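Local coordinates for probable leucine/isoleucine/valine-binding protein (Rhodopirellula baltica, PDB 4KV7), which probably binds leucine, isoleucine, valine or a related small ligand in the cleft between its two lobes, at residues 118-123 with 169-174. The protein carries 1 engineered substitution. Numbering follows the deposited sequence.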
ATOM      1  N   GLY A 118       5.272   1.246  -0.436  1.00  7.90           N
ATOM      2  CA  GLY A 118       6.201   0.788  -1.448  1.00  8.04           C
ATOM      3  C   GLY A 118       7.587   1.385  -1.368  1.00  8.04           C
ATOM      4  O   GLY A 118       8.326   1.310  -2.344  1.00  8.87           O
ATOM      5  N   ALA A 119       7.950   1.953  -0.221  1.00  8.47           N
ATOM      6  CA  ALA A 119       9.189   2.707  -0.144  1.00  9.36           C
ATOM      7  C   ALA A 119      10.423   1.835  -0.289  1.00  9.25           C
ATOM      8  O   ALA A 119      10.490   0.703   0.208  1.00  9.69           O
ATOM      9  CB  ALA A 119       9.257   3.474   1.154  1.00 10.36           C
ATOM     10  N   SER A 120      11.427   2.405  -0.922  1.00 10.32           N
ATOM     11  CA  SER A 120      12.673   1.698  -1.107  1.00 12.28           C
ATOM     12  C   SER A 120      13.371   1.425   0.225  1.00 11.44           C
ATOM     13  O   SER A 120      14.157   0.481   0.310  1.00 13.26           O
ATOM     14  CB  SER A 120      13.579   2.477  -2.055  1.00 13.44           C
ATOM     15  OG  SER A 120      13.977   3.717  -1.503  1.00 18.42           O
ATOM     16  N   ALA A 121      13.085   2.219   1.254  1.00 12.30           N
ATOM     17  CA  ALA A 121      13.692   2.002   2.570  1.00 14.89           C
ATOM     18  C   ALA A 121      13.387   0.613   3.136  1.00 14.43           C
ATOM     19  O   ALA A 121      14.178   0.071   3.913  1.00 18.41           O
ATOM     20  CB  ALA A 121      13.254   3.084   3.546  1.00 17.80           C
ATOM     21  N   LEU A 122      12.256   0.037   2.747  1.00 12.02           N
ATOM     22  CA  LEU A 122      11.878  -1.294   3.215  1.00 12.35           C
ATOM     23  C   LEU A 122      12.463  -2.404   2.346  1.00 13.35           C
ATOM     24  O   LEU A 122      12.237  -3.587   2.617  1.00 12.92           O
ATOM     25  CB  LEU A 122      10.360  -1.443   3.233  1.00 11.09           C
ATOM     26  CG  LEU A 122       9.627  -0.674   4.330  1.00 11.40           C
ATOM     27  CD1 LEU A 122       9.387   0.787   3.970  1.00 14.70           C
ATOM     28  CD2 LEU A 122       8.302  -1.328   4.609  1.00 13.22           C
ATOM     29  N   ARG A 123      13.223  -2.023   1.321  1.00 12.09           N
ATOM     30  CA  ARG A 123      13.560  -2.932   0.230  1.00 13.48           C
ATOM     31  C   ARG A 123      15.052  -2.949  -0.074  1.00 17.89           C
ATOM     32  O   ARG A 123      15.470  -3.391  -1.143  1.00 27.90           O
ATOM     33  CB  ARG A 123      12.754  -2.538  -1.013  1.00 11.85           C
ATOM     34  CG  ARG A 123      11.276  -2.835  -0.863  1.00 11.07           C
ATOM     35  CD  ARG A 123      10.397  -2.072  -1.849  1.00 10.00           C
ATOM     36  NE  ARG A 123       9.051  -2.618  -1.774  1.00  9.48           N
ATOM     37  CZ  ARG A 123       8.160  -2.312  -0.834  1.00  8.14           C
ATOM     38  NH1 ARG A 123       8.402  -1.366   0.077  1.00  8.96           N
ATOM     39  NH2 ARG A 123       6.999  -2.945  -0.827  1.00 10.32           N
ATOM     40  N   GLY A 169       6.799  11.088  -0.340  1.00  8.18           N
ATOM     41  CA  GLY A 169       6.834  11.806  -1.593  1.00  9.76           C
ATOM     42  C   GLY A 169       8.208  11.761  -2.223  1.00  8.29           C
ATOM     43  O   GLY A 169       8.326  11.608  -3.447  1.00  9.47           O
ATOM     44  N   ASP A 170       9.249  11.897  -1.411  1.00  9.22           N
ATOM     45  CA  ASP A 170      10.617  11.773  -1.904  1.00 10.21           C
ATOM     46  C   ASP A 170      10.809  10.449  -2.640  1.00  9.29           C
ATOM     47  O   ASP A 170      11.388  10.408  -3.726  1.00 10.27           O
ATOM     48  CB  ASP A 170      11.634  11.815  -0.757  1.00 10.79           C
ATOM     49  CG  ASP A 170      11.799  13.190  -0.128  1.00 10.83           C
ATOM     50  OD1 ASP A 170      11.227  14.191  -0.613  1.00 11.92           O
ATOM     51  OD2 ASP A 170      12.537  13.248   0.880  1.00 13.51           O
ATOM     52  N   ASP A 171      10.349   9.356  -2.036  1.00  9.27           N
ATOM     53  CA  ASP A 171      10.586   8.042  -2.610  1.00  9.38           C
ATOM     54  C   ASP A 171       9.889   7.871  -3.959  1.00  8.48           C
ATOM     55  O   ASP A 171      10.481   7.354  -4.912  1.00  8.87           O
ATOM     56  CB  ASP A 171      10.170   6.948  -1.634  1.00 10.43           C
ATOM     57  CG  ASP A 171      10.768   5.609  -1.995  1.00 12.67           C
ATOM     58  OD1 ASP A 171      11.966   5.424  -1.720  1.00 17.80           O
ATOM     59  OD2 ASP A 171      10.054   4.767  -2.555  1.00 14.29           O
ATOM     60  N   GLY A 172       8.639   8.310  -4.055  1.00  9.39           N
ATOM     61  CA  GLY A 172       7.926   8.238  -5.318  1.00  9.63           C
ATOM     62  C   GLY A 172       8.536   9.133  -6.386  1.00  8.89           C
ATOM     63  O   GLY A 172       8.658   8.738  -7.555  1.00  9.79           O
ATOM     64  N   PHE A 173       8.910  10.344  -5.990  1.00  9.05           N
ATOM     65  CA  PHE A 173       9.587  11.265  -6.890  1.00  9.71           C
ATOM     66  C   PHE A 173      10.882  10.671  -7.426  1.00  9.63           C
ATOM     67  O   PHE A 173      11.150  10.720  -8.627  1.00  9.83           O
ATOM     68  CB  PHE A 173       9.867  12.588  -6.181  1.00  9.56           C
ATOM     69  CG  PHE A 173      10.601  13.570  -7.041  1.00 10.88           C
ATOM     70  CD1 PHE A 173       9.967  14.190  -8.117  1.00 11.93           C
ATOM     71  CD2 PHE A 173      11.927  13.882  -6.778  1.00 13.35           C
ATOM     72  CE1 PHE A 173      10.653  15.093  -8.912  1.00 12.89           C
ATOM     73  CE2 PHE A 173      12.612  14.789  -7.567  1.00 16.32           C
ATOM     74  CZ  PHE A 173      11.973  15.394  -8.633  1.00 14.23           C
ATOM     75  N   PHE A 174      11.692  10.119  -6.540  1.00  9.89           N
ATOM     76  CA  PHE A 174      12.950   9.527  -6.965  1.00 10.66           C
ATOM     77  C   PHE A 174      12.736   8.329  -7.886  1.00  9.03           C
ATOM     78  O   PHE A 174      13.513   8.117  -8.820  1.00 10.62           O
ATOM     79  CB  PHE A 174      13.807   9.186  -5.749  1.00 12.71           C
ATOM     80  CG  PHE A 174      14.315  10.402  -5.013  1.00 17.93           C
ATOM     81  CD1 PHE A 174      14.646  11.556  -5.705  1.00 22.98           C
ATOM     82  CD2 PHE A 174      14.439  10.399  -3.630  1.00 19.40           C
ATOM     83  CE1 PHE A 174      15.111  12.683  -5.032  1.00 28.08           C
ATOM     84  CE2 PHE A 174      14.901  11.519  -2.948  1.00 22.23           C
ATOM     85  CZ  PHE A 174      15.233  12.660  -3.652  1.00 26.20           C
TER
HETATM   86  O   HOH W   1      10.443   2.291  -4.290  1.00 11.79           O
HETATM   87  O   HOH W   2      12.317   4.993   1.027  1.00 14.79           O
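With CG anti to the backbone N (chi1 -163°), Asp171 reaches out from helix 167-183 to Ser120, whose OG, set between its own backbone N and carbonyl carbon (chi1 65°), swings round to meet the carboxylate. The contact spans the two lobes of a type I periplasmic-binding-protein fold: Ser120 sits in a 3-10 turn of the loop between strands 112-113 and 131-132, while the helix flanks the seven-stranded mixed sheet of the other lobe. Ser120 grips OD1 twice. Its hydroxyl donates to OD1 of Asp171, OG to OD1 2.6 Å, on the syn lone pair of that oxygen, and its amide N donates to the same OD1 at 3.2 Å, fairly straight (156°) but from above the carboxylate plane. The amide also makes a weak bond to Asp171 OD2, sitting out in front of the fork of the carboxylate and raised from its plane. OD2 comes within 3.3 Å of Ala119 CA, laying the carboxylate against the backbone leading into the turn. Water adds a further link: one molecule accepts from Ala121 N (2.9 Å) and donates to Asp171 OD1 (2.8 Å). One amide of the turn, Ser120 N, thus meets the carboxylate directly and a second, Ala121 N, through water, a setting likely to stabilise its charge. An alanine in place of Asp171 would probably leave the Ser120 amide and hydroxyl without their acceptor across the cleft and remove this direct polar tie between the lobes. Within the loop, Arg123 braces the turn, its NE bonded to Gln355 and its NH2 donating to Arg135 O. One guanidinium face packs on Gly118 CA, off centre toward the rim, and NH1 donates to Ala119 O at 2.9 Å, approaching that carbonyl from the face opposite Leu122 N.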